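Long-range contacts in leucine aminopeptidase 1 (Caenorhabditis elegans, PDB 2HB6), which removes N-terminal amino acids, preferably leucine, from peptides with the help of two zinc ions per subunit, and probably serves as a digestive enzyme: residues V250-V255 and K273-G278; Y256-L261 and E306-P311; Q262-T267 and N332-G337. The protein carries 1 engineered substitution. One frame throughout, in Å; residues are numbered along the deposited sequence. Where two conformers were deposited one is given.

Interaction 1. Residues V250-V255 and K273-G278. With NA (sodium ion), chain F.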
ATOM      1  N   VAL A 250      12.367 -15.307 -32.809  1.00 19.56           N
ATOM      2  CA  VAL A 250      12.985 -14.214 -32.053  1.00 17.30           C
ATOM      3  C   VAL A 250      12.666 -14.449 -30.570  1.00 19.03           C
ATOM      4  O   VAL A 250      11.517 -14.645 -30.213  1.00 21.06           O
ATOM      5  CB  VAL A 250      12.449 -12.835 -32.525  1.00 16.06           C
ATOM      6  CG1 VAL A 250      13.182 -11.682 -31.811  1.00 14.32           C
ATOM      7  CG2 VAL A 250      12.606 -12.705 -34.067  1.00 16.62           C
ATOM      8  N   GLY A 251      13.685 -14.458 -29.714  1.00 16.94           N
ATOM      9  CA  GLY A 251      13.487 -14.810 -28.312  1.00 17.10           C
ATOM     10  C   GLY A 251      13.955 -13.718 -27.372  1.00 20.83           C
ATOM     11  O   GLY A 251      15.003 -13.121 -27.588  1.00 18.24           O
ATOM     12  N   LYS A 252      13.178 -13.456 -26.318  1.00 15.30           N
ATOM     13  CA  LYS A 252      13.567 -12.476 -25.312  1.00 18.69           C
ATOM     14  C   LYS A 252      14.528 -13.102 -24.319  1.00 13.20           C
ATOM     15  O   LYS A 252      14.157 -14.028 -23.582  1.00 15.62           O
ATOM     16  CB  LYS A 252      12.335 -11.946 -24.573  1.00 17.94           C
ATOM     17  CG  LYS A 252      12.661 -11.010 -23.403  1.00 18.68           C
ATOM     18  CD  LYS A 252      11.418 -10.821 -22.528  1.00 17.85           C
ATOM     19  CE  LYS A 252      11.838 -10.112 -21.279  1.00 16.29           C
ATOM     20  NZ  LYS A 252      10.685  -9.647 -20.429  1.00 18.05           N
ATOM     21  N   GLY A 253      15.756 -12.585 -24.295  1.00 20.43           N
ATOM     22  CA  GLY A 253      16.826 -13.163 -23.472  1.00 20.69           C
ATOM     23  C   GLY A 253      17.314 -12.199 -22.413  1.00 20.78           C
ATOM     24  O   GLY A 253      18.514 -11.895 -22.334  1.00 19.78           O
ATOM     25  N   VAL A 254      16.388 -11.733 -21.584  1.00 16.46           N
ATOM     26  CA  VAL A 254      16.733 -10.877 -20.450  1.00 17.47           C
ATOM     27  C   VAL A 254      17.244 -11.759 -19.319  1.00 18.47           C
ATOM     28  O   VAL A 254      16.467 -12.421 -18.625  1.00 18.10           O
ATOM     29  CB  VAL A 254      15.530  -9.982 -20.004  1.00 17.07           C
ATOM     30  CG1 VAL A 254      15.887  -9.198 -18.736  1.00 17.36           C
ATOM     31  CG2 VAL A 254      15.182  -8.985 -21.134  1.00 14.87           C
ATOM     32  N   VAL A 255      18.564 -11.804 -19.158  1.00 18.25           N
ATOM     33  CA  VAL A 255      19.166 -12.770 -18.221  1.00 18.64           C
ATOM     34  C   VAL A 255      18.802 -12.439 -16.761  1.00 17.87           C
ATOM     35  O   VAL A 255      18.739 -13.321 -15.910  1.00 17.66           O
ATOM     36  CB  VAL A 255      20.710 -12.882 -18.407  1.00 19.11           C
ATOM     37  CG1 VAL A 255      21.028 -13.364 -19.830  1.00 17.21           C
ATOM     38  CG2 VAL A 255      21.413 -11.538 -18.136  1.00 19.31           C
ATOM     39  N   LYS A 273      15.557 -14.069 -12.852  1.00 22.68           N
ATOM     40  CA  LYS A 273      16.459 -14.904 -13.701  1.00 20.97           C
ATOM     41  C   LYS A 273      15.699 -15.596 -14.856  1.00 18.77           C
ATOM     42  O   LYS A 273      16.307 -16.033 -15.844  1.00 19.37           O
ATOM     43  CB  LYS A 273      17.147 -15.989 -12.841  1.00 18.00           C
ATOM     44  CG  LYS A 273      16.246 -17.186 -12.507  1.00 18.66           C
ATOM     45  CD  LYS A 273      16.906 -18.159 -11.508  1.00 18.80           C
ATOM     46  CE  LYS A 273      15.893 -19.157 -10.961  1.00 21.86           C
ATOM     47  NZ  LYS A 273      16.584 -20.241 -10.187  1.00 17.78           N
ATOM     48  N   ARG A 274      14.374 -15.703 -14.730  1.00 18.28           N
ATOM     49  CA  ARG A 274      13.582 -16.539 -15.643  1.00 20.26           C
ATOM     50  C   ARG A 274      13.132 -15.733 -16.862  1.00 20.74           C
ATOM     51  O   ARG A 274      12.491 -16.265 -17.764  1.00 21.42           O
ATOM     52  CB  ARG A 274      12.379 -17.174 -14.916  1.00 23.25           C
ATOM     53  CG  ARG A 274      12.793 -18.122 -13.769  1.00 25.64           C
ATOM     54  CD  ARG A 274      11.651 -19.039 -13.276  1.00 27.86           C
ATOM     55  NE  ARG A 274      12.001 -19.596 -11.963  1.00 29.85           N
ATOM     56  CZ  ARG A 274      11.281 -19.465 -10.855  1.00 34.61           C
ATOM     57  NH1 ARG A 274      10.117 -18.828 -10.868  1.00 30.94           N
ATOM     58  NH2 ARG A 274      11.727 -19.997  -9.725  1.00 37.08           N
ATOM     59  N   ASP A 275      13.531 -14.462 -16.909  1.00 17.64           N
ATOM     60  CA  ASP A 275      13.100 -13.538 -17.956  1.00 17.74           C
ATOM     61  C   ASP A 275      13.829 -13.736 -19.302  1.00 17.14           C
ATOM     62  O   ASP A 275      13.653 -12.957 -20.241  1.00 17.24           O
ATOM     63  CB  ASP A 275      13.287 -12.108 -17.463  1.00 18.50           C
ATOM     64  CG  ASP A 275      12.151 -11.199 -17.872  1.00 30.04           C
ATOM     65  OD1 ASP A 275      11.015 -11.671 -18.102  1.00 25.43           O
ATOM     66  OD2 ASP A 275      12.399  -9.981 -17.981  1.00 32.55           O
ATOM     67  N   MET A 276      14.657 -14.777 -19.371  1.00 17.93           N
ATOM     68  CA  MET A 276      15.296 -15.200 -20.614  1.00 16.12           C
ATOM     69  C   MET A 276      14.685 -16.500 -21.143  1.00 18.60           C
ATOM     70  O   MET A 276      15.230 -17.120 -22.056  1.00 18.00           O
ATOM     71  CB  MET A 276      16.844 -15.298 -20.456  1.00 17.12           C
ATOM     72  CG  MET A 276      17.361 -15.979 -19.169  1.00 15.34           C
ATOM     73  SD  MET A 276      16.549 -17.531 -18.721  1.00 19.64           S
ATOM     74  CE  MET A 276      17.304 -18.571 -19.976  1.00 20.41           C
ATOM     75  N   GLY A 277      13.537 -16.892 -20.579  1.00 15.75           N
ATOM     76  CA  GLY A 277      12.839 -18.119 -20.986  1.00 17.67           C
ATOM     77  C   GLY A 277      12.444 -18.180 -22.455  1.00 19.17           C
ATOM     78  O   GLY A 277      12.471 -19.253 -23.070  1.00 15.96           O
ATOM     79  N   GLY A 278      12.079 -17.033 -23.024  1.00 15.33           N
ATOM     80  CA  GLY A 278      11.777 -16.975 -24.464  1.00 18.81           C
ATOM     81  C   GLY A 278      12.992 -17.269 -25.337  1.00 20.19           C
ATOM     82  O   GLY A 278      12.897 -18.025 -26.319  1.00 18.74           O
TER
HETATM   83 NA    NA F3001      11.610  -8.456 -18.672  1.00 28.09          NA
HETATM   84  O   HOH W   1      11.754 -14.279 -22.123  1.00 18.29           O
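The carboxylate of D275 is the flat group that meets K252: the lysine NZ stands obliquely to one side of its plane, about 34° out of it and almost equally far from the two oxygens (3.1 Å to OD1, 3.0 Å to OD2), and V254 CB lies on that same side. A sodium ion sits nearly in the plane at the OD2 end and is also bound by K252 NZ, at 2.3 Å. The pair belongs to the two-metal centre of an M17 aminopeptidase, at the position that by similarity holds the second zinc; D257 and E336 complete the ion's ligands. K252 gets there from strand 246-254 because CG is anti to the backbone N (chi1 174°) and the rest of the chain is extended. OD1 of D275 is held separately, by the hydroxyl of T362.

Backbone contacts bring the strand against the start of helix 277-290, with M276 at the N-cap position. V254 N gives a weak bond to D275 O (3.3 Å, 132°), whereas water 1 ties the segments more firmly, donating to K252 O and D275 O and accepting from G278 N. Glycines permit this closeness, since a CB on G251 would clash with G278 O. The far end of M276 leads away, and its side chain packs on helices 157-178 and 186-199, while its CB lies 3.7 Å from G253 C and its CG 3.8 Å from V255 CA.

Interaction 2. Residues Y256-L261 and E306-P311. With NA (sodium ion), chain F; NA (sodium ion), chain G.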
ATOM      1  N   TYR A 256      18.544 -11.157 -16.505  1.00 18.63           N
ATOM      2  CA  TYR A 256      17.925 -10.716 -15.260  1.00 19.55           C
ATOM      3  C   TYR A 256      17.244  -9.372 -15.464  1.00 17.61           C
ATOM      4  O   TYR A 256      17.804  -8.487 -16.097  1.00 19.11           O
ATOM      5  CB  TYR A 256      18.980 -10.540 -14.154  1.00 17.66           C
ATOM      6  CG  TYR A 256      18.330 -10.533 -12.797  1.00 22.84           C
ATOM      7  CD1 TYR A 256      18.042 -11.737 -12.146  1.00 24.77           C
ATOM      8  CD2 TYR A 256      17.957  -9.343 -12.186  1.00 24.10           C
ATOM      9  CE1 TYR A 256      17.419 -11.755 -10.927  1.00 21.63           C
ATOM     10  CE2 TYR A 256      17.343  -9.345 -10.941  1.00 24.36           C
ATOM     11  CZ  TYR A 256      17.085 -10.552 -10.326  1.00 20.60           C
ATOM     12  OH  TYR A 256      16.485 -10.572  -9.106  1.00 24.99           O
ATOM     13  N   ASP A 257      16.048  -9.225 -14.900  1.00 20.17           N
ATOM     14  CA  ASP A 257      15.340  -7.951 -14.908  1.00 22.71           C
ATOM     15  C   ASP A 257      15.124  -7.434 -13.476  1.00 21.67           C
ATOM     16  O   ASP A 257      14.289  -7.969 -12.751  1.00 22.10           O
ATOM     17  CB  ASP A 257      13.979  -8.162 -15.558  1.00 24.75           C
ATOM     18  CG  ASP A 257      13.301  -6.863 -15.934  1.00 28.90           C
ATOM     19  OD1 ASP A 257      13.893  -5.768 -15.826  1.00 27.73           O
ATOM     20  OD2 ASP A 257      12.142  -6.963 -16.379  1.00 40.06           O
ATOM     21  N   THR A 258      15.864  -6.396 -13.085  1.00 22.00           N
ATOM     22  CA  THR A 258      15.628  -5.739 -11.787  1.00 23.38           C
ATOM     23  C   THR A 258      14.395  -4.829 -11.873  1.00 22.05           C
ATOM     24  O   THR A 258      13.911  -4.342 -10.859  1.00 22.82           O
ATOM     25  CB  THR A 258      16.790  -4.830 -11.389  1.00 24.08           C
ATOM     26  OG1 THR A 258      16.908  -3.781 -12.357  1.00 25.18           O
ATOM     27  CG2 THR A 258      18.121  -5.615 -11.286  1.00 20.93           C
ATOM     28  N   GLY A 259      13.917  -4.599 -13.097  1.00 22.98           N
ATOM     29  CA  GLY A 259      12.891  -3.607 -13.386  1.00 25.25           C
ATOM     30  C   GLY A 259      13.529  -2.330 -13.908  1.00 35.58           C
ATOM     31  O   GLY A 259      12.845  -1.473 -14.472  1.00 38.87           O
ATOM     32  N   GLY A 260      14.843  -2.199 -13.717  1.00 33.62           N
ATOM     33  CA  GLY A 260      15.550  -0.972 -14.074  1.00 33.94           C
ATOM     34  C   GLY A 260      15.298   0.084 -13.016  1.00 35.43           C
ATOM     35  O   GLY A 260      14.974  -0.252 -11.875  1.00 35.13           O
ATOM     36  N   LEU A 261      15.451   1.359 -13.385  1.00 39.60           N
ATOM     37  CA  LEU A 261      15.227   2.460 -12.439  1.00 39.12           C
ATOM     38  C   LEU A 261      13.814   2.509 -11.815  1.00 39.82           C
ATOM     39  O   LEU A 261      13.660   2.787 -10.618  1.00 33.86           O
ATOM     40  CB  LEU A 261      15.648   3.807 -13.030  1.00 40.08           C
ATOM     41  CG  LEU A 261      17.115   4.155 -12.725  1.00 44.49           C
ATOM     42  CD1 LEU A 261      17.620   5.208 -13.672  1.00 39.21           C
ATOM     43  CD2 LEU A 261      17.320   4.604 -11.258  1.00 32.01           C
ATOM     44  N   GLU A 306      21.039  -7.702 -19.747  1.00 15.18           N
ATOM     45  CA  GLU A 306      20.607  -7.630 -18.358  1.00 19.45           C
ATOM     46  C   GLU A 306      20.110  -6.216 -18.070  1.00 21.92           C
ATOM     47  O   GLU A 306      20.794  -5.244 -18.382  1.00 19.49           O
ATOM     48  CB  GLU A 306      21.755  -7.988 -17.395  1.00 18.23           C
ATOM     49  CG  GLU A 306      21.309  -7.901 -15.918  1.00 19.31           C
ATOM     50  CD  GLU A 306      22.288  -8.529 -14.929  1.00 25.90           C
ATOM     51  OE1 GLU A 306      23.031  -9.465 -15.317  1.00 21.46           O
ATOM     52  OE2 GLU A 306      22.302  -8.075 -13.754  1.00 17.44           O
ATOM     53  N   ASN A 307      18.917  -6.116 -17.483  1.00 19.77           N
ATOM     54  CA  ASN A 307      18.286  -4.821 -17.185  1.00 21.94           C
ATOM     55  C   ASN A 307      18.566  -4.475 -15.716  1.00 22.82           C
ATOM     56  O   ASN A 307      17.985  -5.074 -14.813  1.00 24.49           O
ATOM     57  CB  ASN A 307      16.767  -4.946 -17.416  1.00 21.34           C
ATOM     58  CG  ASN A 307      16.057  -3.604 -17.435  1.00 28.04           C
ATOM     59  OD1 ASN A 307      16.642  -2.584 -17.785  1.00 25.28           O
ATOM     60  ND2 ASN A 307      14.780  -3.606 -17.055  1.00 25.00           N
ATOM     61  N   ASN A 308      19.491  -3.551 -15.478  1.00 20.00           N
ATOM     62  CA  ASN A 308      19.958  -3.283 -14.122  1.00 21.22           C
ATOM     63  C   ASN A 308      20.017  -1.758 -13.894  1.00 23.41           C
ATOM     64  O   ASN A 308      19.525  -0.977 -14.708  1.00 22.71           O
ATOM     65  CB  ASN A 308      21.324  -3.964 -13.883  1.00 22.45           C
ATOM     66  CG  ASN A 308      21.518  -4.444 -12.435  1.00 30.21           C
ATOM     67  OD1 ASN A 308      21.346  -3.682 -11.469  1.00 25.61           O
ATOM     68  ND2 ASN A 308      21.910  -5.707 -12.286  1.00 26.05           N
ATOM     69  N   VAL A 309      20.602  -1.348 -12.781  1.00 24.05           N
ATOM     70  CA  VAL A 309      20.399  -0.009 -12.233  1.00 26.06           C
ATOM     71  C   VAL A 309      21.756   0.675 -12.067  1.00 25.62           C
ATOM     72  O   VAL A 309      22.620   0.179 -11.342  1.00 23.40           O
ATOM     73  CB  VAL A 309      19.686  -0.077 -10.841  1.00 27.77           C
ATOM     74  CG1 VAL A 309      19.682   1.299 -10.163  1.00 26.62           C
ATOM     75  CG2 VAL A 309      18.259  -0.625 -10.984  1.00 26.56           C
ATOM     76  N   SER A 310      21.925   1.813 -12.740  1.00 21.30           N
ATOM     77  CA  SER A 310      23.123   2.637 -12.601  1.00 23.87           C
ATOM     78  C   SER A 310      22.836   4.023 -13.206  1.00 19.95           C
ATOM     79  O   SER A 310      21.816   4.196 -13.877  1.00 19.57           O
ATOM     80  CB  SER A 310      24.304   1.976 -13.315  1.00 25.81           C
ATOM     81  OG  SER A 310      24.311   2.366 -14.672  1.00 21.74           O
ATOM     82  N   PRO A 311      23.720   5.016 -12.961  1.00 22.14           N
ATOM     83  CA  PRO A 311      23.492   6.362 -13.507  1.00 23.76           C
ATOM     84  C   PRO A 311      23.390   6.429 -15.025  1.00 27.09           C
ATOM     85  O   PRO A 311      22.867   7.417 -15.553  1.00 22.15           O
ATOM     86  CB  PRO A 311      24.713   7.155 -13.036  1.00 23.87           C
ATOM     87  CG  PRO A 311      25.193   6.414 -11.824  1.00 26.85           C
ATOM     88  CD  PRO A 311      24.938   4.967 -12.125  1.00 22.05           C
TER
HETATM   89 NA    NA F3001      11.610  -8.456 -18.672  1.00 28.09          NA
HETATM   90 NA    NA G3002      10.188  -6.454 -17.403  1.00 31.52          NA
HETATM   91  O   HOH W   2       7.562  -7.541 -16.641  1.00 50.00           O
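D257 OD1 is gripped by two donors arriving from opposite faces of its carboxylate. N307 ND2 comes from the syn side at 2.6 Å, tilted out of the carboxylate plane, with OD1 lying close to the amide plane, and G259 N comes from above the carboxylate at 3.0 Å, closing an Asx turn. The two side chains lie side by side because D257 and N307 are paired across a parallel bridge and both have CG anti to the backbone N (chi1 -166° and -167°). ND2 also donates to T333 O.

N307 O takes two donors: T258 N, 3.0 Å away and almost straight at 171°, and T258 OG1, tilted from the carbonyl plane. That hydroxyl accepts from G260 N in an ST turn, and N307 N completes the strand pairing with Y256 O at 3.0 Å. With OD1 fixed on both faces, D257 OD2 bridges two sodium ions, 2.3 Å from the one D334 also binds and 2.8 Å from the one shared with K252. The parallel beta-alpha-beta unit of strand 256-257, helix 277-290 and strand 297-307 thus presents the aspartate that bridges both sodium ions here and, by similarity, the two zinc ions of the M17 site.

Interaction 3. Residues Q262-T267 and N332-G337. With NA (sodium ion), chain G; NA (sodium ion), chain F; SO4 (sulfate ion), chain C.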
ATOM      1  N   GLN A 262      12.791   2.196 -12.609  1.00 37.93           N
ATOM      2  CA  GLN A 262      11.489   1.811 -12.048  1.00 36.86           C
ATOM      3  C   GLN A 262      11.546   0.384 -11.503  1.00 36.56           C
ATOM      4  O   GLN A 262      11.007  -0.565 -12.096  1.00 34.74           O
ATOM      5  CB  GLN A 262      10.360   1.992 -13.070  1.00 35.07           C
ATOM      6  CG  GLN A 262       9.891   3.434 -13.181  1.00 36.39           C
ATOM      7  CD  GLN A 262       9.348   3.756 -14.551  1.00 38.09           C
ATOM      8  OE1 GLN A 262      10.003   3.487 -15.554  1.00 36.63           O
ATOM      9  NE2 GLN A 262       8.154   4.356 -14.604  1.00 27.39           N
ATOM     10  N   ILE A 263      12.207   0.268 -10.355  1.00 32.72           N
ATOM     11  CA  ILE A 263      12.689  -0.998  -9.814  1.00 29.15           C
ATOM     12  C   ILE A 263      11.521  -1.878  -9.366  1.00 32.55           C
ATOM     13  O   ILE A 263      10.463  -1.370  -8.961  1.00 25.86           O
ATOM     14  CB  ILE A 263      13.668  -0.729  -8.640  1.00 38.59           C
ATOM     15  CG1 ILE A 263      14.585  -1.932  -8.381  1.00 38.32           C
ATOM     16  CG2 ILE A 263      12.909  -0.228  -7.377  1.00 31.59           C
ATOM     17  CD1 ILE A 263      15.955  -1.572  -7.781  1.00 43.28           C
ATOM     18  N   LYS A 264      11.711  -3.192  -9.467  1.00 30.00           N
ATOM     19  CA  LYS A 264      10.720  -4.172  -9.000  1.00 32.84           C
ATOM     20  C   LYS A 264      10.690  -4.195  -7.472  1.00 33.63           C
ATOM     21  O   LYS A 264      11.631  -3.732  -6.824  1.00 32.35           O
ATOM     22  CB  LYS A 264      11.055  -5.572  -9.540  1.00 27.22           C
ATOM     23  CG  LYS A 264      10.661  -5.780 -10.996  1.00 33.01           C
ATOM     24  CD  LYS A 264      11.221  -7.090 -11.524  1.00 29.38           C
ATOM     25  CE  LYS A 264      11.124  -7.166 -13.034  1.00 38.56           C
ATOM     26  NZ  LYS A 264       9.728  -7.417 -13.477  1.00 32.69           N
ATOM     27  N   THR A 265       9.613  -4.731  -6.902  1.00 33.54           N
ATOM     28  CA  THR A 265       9.424  -4.715  -5.447  1.00 34.18           C
ATOM     29  C   THR A 265      10.252  -5.830  -4.820  1.00 35.08           C
ATOM     30  O   THR A 265      10.769  -6.709  -5.536  1.00 29.85           O
ATOM     31  CB  THR A 265       7.947  -4.969  -5.050  1.00 38.24           C
ATOM     32  OG1 THR A 265       7.558  -6.275  -5.497  1.00 38.12           O
ATOM     33  CG2 THR A 265       7.011  -3.901  -5.646  1.00 41.11           C
ATOM     34  N   LYS A 266      10.351  -5.795  -3.490  1.00 31.55           N
ATOM     35  CA  LYS A 266      10.998  -6.853  -2.706  1.00 36.33           C
ATOM     36  C   LYS A 266      10.528  -8.273  -3.050  1.00 37.43           C
ATOM     37  O   LYS A 266      11.349  -9.182  -3.186  1.00 38.48           O
ATOM     38  CB  LYS A 266      10.851  -6.603  -1.195  1.00 34.31           C
ATOM     39  CG  LYS A 266      11.518  -7.703  -0.341  1.00 41.75           C
ATOM     40  CD  LYS A 266      11.447  -7.415   1.144  1.00 51.02           C
ATOM     41  CE  LYS A 266      12.820  -7.108   1.707  1.00 57.09           C
ATOM     42  NZ  LYS A 266      12.750  -6.791   3.166  1.00 62.95           N
ATOM     43  N   THR A 267       9.216  -8.464  -3.185  1.00 38.52           N
ATOM     44  CA  THR A 267       8.671  -9.796  -3.496  1.00 38.43           C
ATOM     45  C   THR A 267       8.510 -10.067  -5.000  1.00 39.86           C
ATOM     46  O   THR A 267       8.306 -11.213  -5.413  1.00 38.75           O
ATOM     47  CB  THR A 267       7.335 -10.065  -2.759  1.00 42.43           C
ATOM     48  OG1 THR A 267       6.402  -9.009  -3.049  1.00 38.94           O
ATOM     49  CG2 THR A 267       7.563 -10.163  -1.249  1.00 34.62           C
ATOM     50  N   ASN A 332       8.354   3.465 -18.793  1.00 26.05           N
ATOM     51  CA  ASN A 332       8.355   2.301 -17.912  1.00 23.34           C
ATOM     52  C   ASN A 332       9.595   1.426 -18.169  1.00 23.47           C
ATOM     53  O   ASN A 332       9.642   0.660 -19.127  1.00 23.63           O
ATOM     54  CB  ASN A 332       7.064   1.491 -18.121  1.00 22.31           C
ATOM     55  CG  ASN A 332       6.900   0.333 -17.114  1.00 26.50           C
ATOM     56  OD1 ASN A 332       7.799   0.035 -16.329  1.00 27.85           O
ATOM     57  ND2 ASN A 332       5.736  -0.311 -17.140  1.00 23.70           N
ATOM     58  N   THR A 333      10.592   1.517 -17.292  1.00 22.63           N
ATOM     59  CA  THR A 333      11.807   0.724 -17.466  1.00 28.52           C
ATOM     60  C   THR A 333      11.610  -0.772 -17.168  1.00 29.89           C
ATOM     61  O   THR A 333      12.427  -1.601 -17.575  1.00 35.84           O
ATOM     62  CB  THR A 333      12.971   1.252 -16.608  1.00 28.45           C
ATOM     63  OG1 THR A 333      12.627   1.117 -15.230  1.00 27.41           O
ATOM     64  CG2 THR A 333      13.271   2.719 -16.936  1.00 23.69           C
ATOM     65  N   ASP A 334      10.534  -1.105 -16.460  1.00 27.81           N
ATOM     66  CA  ASP A 334      10.111  -2.498 -16.282  1.00 28.24           C
ATOM     67  C   ASP A 334       9.310  -3.045 -17.481  1.00 27.59           C
ATOM     68  O   ASP A 334       8.799  -4.167 -17.446  1.00 27.67           O
ATOM     69  CB  ASP A 334       9.305  -2.644 -14.990  1.00 29.60           C
ATOM     70  CG  ASP A 334       9.262  -4.082 -14.482  1.00 35.31           C
ATOM     71  OD1 ASP A 334      10.098  -4.905 -14.920  1.00 39.29           O
ATOM     72  OD2 ASP A 334       8.371  -4.400 -13.672  1.00 41.35           O
ATOM     73  N   ALA A 335       9.215  -2.272 -18.552  1.00 20.93           N
ATOM     74  CA  ALA A 335       8.614  -2.771 -19.781  1.00 21.54           C
ATOM     75  C   ALA A 335       9.650  -2.768 -20.899  1.00 23.19           C
ATOM     76  O   ALA A 335       9.405  -2.259 -21.996  1.00 23.52           O
ATOM     77  CB  ALA A 335       7.396  -1.932 -20.147  1.00 23.14           C
ATOM     78  N   GLU A 336      10.817  -3.347 -20.608  1.00 25.86           N
ATOM     79  CA  GLU A 336      12.029  -3.253 -21.440  0.50 24.53           C
ATOM     80  C   GLU A 336      12.171  -4.402 -22.434  1.00 26.42           C
ATOM     81  O   GLU A 336      12.815  -4.272 -23.473  1.00 25.96           O
ATOM     82  CB  GLU A 336      13.270  -3.227 -20.532  0.50 25.13           C
ATOM     83  CG  GLU A 336      13.813  -4.614 -20.112  0.50 26.82           C
ATOM     84  CD  GLU A 336      12.862  -5.398 -19.227  0.50 42.38           C
ATOM     85  OE1 GLU A 336      12.868  -6.657 -19.302  0.50 23.45           O
ATOM     86  OE2 GLU A 336      12.079  -4.775 -18.469  0.50 34.54           O
ATOM     87  N   GLY A 337      11.588  -5.551 -22.079  1.00 23.04           N
ATOM     88  CA  GLY A 337      11.645  -6.731 -22.904  1.00 23.74           C
ATOM     89  C   GLY A 337      11.070  -6.489 -24.283  1.00 31.52           C
ATOM     90  O   GLY A 337      11.618  -6.929 -25.285  1.00 25.69           O
TER
HETATM   91 NA    NA G3002      10.188  -6.454 -17.403  1.00 31.52          NA
HETATM   92 NA    NA F3001      11.610  -8.456 -18.672  1.00 28.09          NA
HETATM   93  S   SO4 C 492       8.517  -6.627 -21.009  1.00 26.83           S
HETATM   94  O1  SO4 C 492       8.855  -7.922 -21.582  1.00 28.22           O
HETATM   95  O2  SO4 C 492       8.421  -5.585 -22.017  1.00 22.66           O
HETATM   96  O3  SO4 C 492       7.181  -6.650 -20.400  1.00 24.73           O
HETATM   97  O4  SO4 C 492       9.548  -6.318 -20.050  1.00 23.64           O
HETATM   98  O   HOH W   3       8.999  -2.340 -11.655  1.00 42.02           O
HETATM   99  O   HOH W   2       7.562  -7.541 -16.641  1.00 50.00           O
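Q262 reaches across to T333 in the type I beta turn N332-A335, which presents D334 to the catalytic domain's metal centre. Its CB lies 3.3 Å from T333 OG1, its CG passes farther from the same oxygen, and its CD comes 3.8 Å from N332 CA. At the tip, OE1 accepts from T333 N (2.7 Å, 159°), the donor standing 36° out of the carbonyl plane, while NE2 turns to N331 O and to K266 O of a neighbouring subunit. In return, Q262 N donates to T333 OG1 at 2.8 Å, a hydroxyl also bonded to G259 O.

K264, predicted to be an active-site residue, bends at its last torsion (chi4 -75°), which turns NZ onto the syn lone pair of D334 OD1, 2.9 Å away, in a salt bridge. With an alanine here, D334 OD1 would be without its ammonium partner, and the carboxylate would probably be freer to turn beside the metal. Water 3 donates to both Q262 O and D334 OD2. D334 binds one sodium ion through O and OD1. Beyond the turn, G337 N donates to sulfate O4 at 3.0 Å, and O4 lies 2.7 Å from that sodium.

In the fold
The first segments of interactions 1, 2 and 3 follow one another without a break from 250 to 267, and their partners come later in the same order, 273-278, 306-311 and 332-337, so the contacts interlock along the chain. Interactions 2 and 3 have centres about 8 Å apart; interaction 1 is about 14 and 15 Å from them. Strands 246-254 and 256-257 both pair with strand 297-307 in the sheet of the catalytic domain, and helices 277-290 and 337-350 begin beside the site. All three contacts touch one sodium ion, and interactions 2 and 3 share the other. Residues distant in sequence are thereby gathered into one two-metal centre at the strand ends.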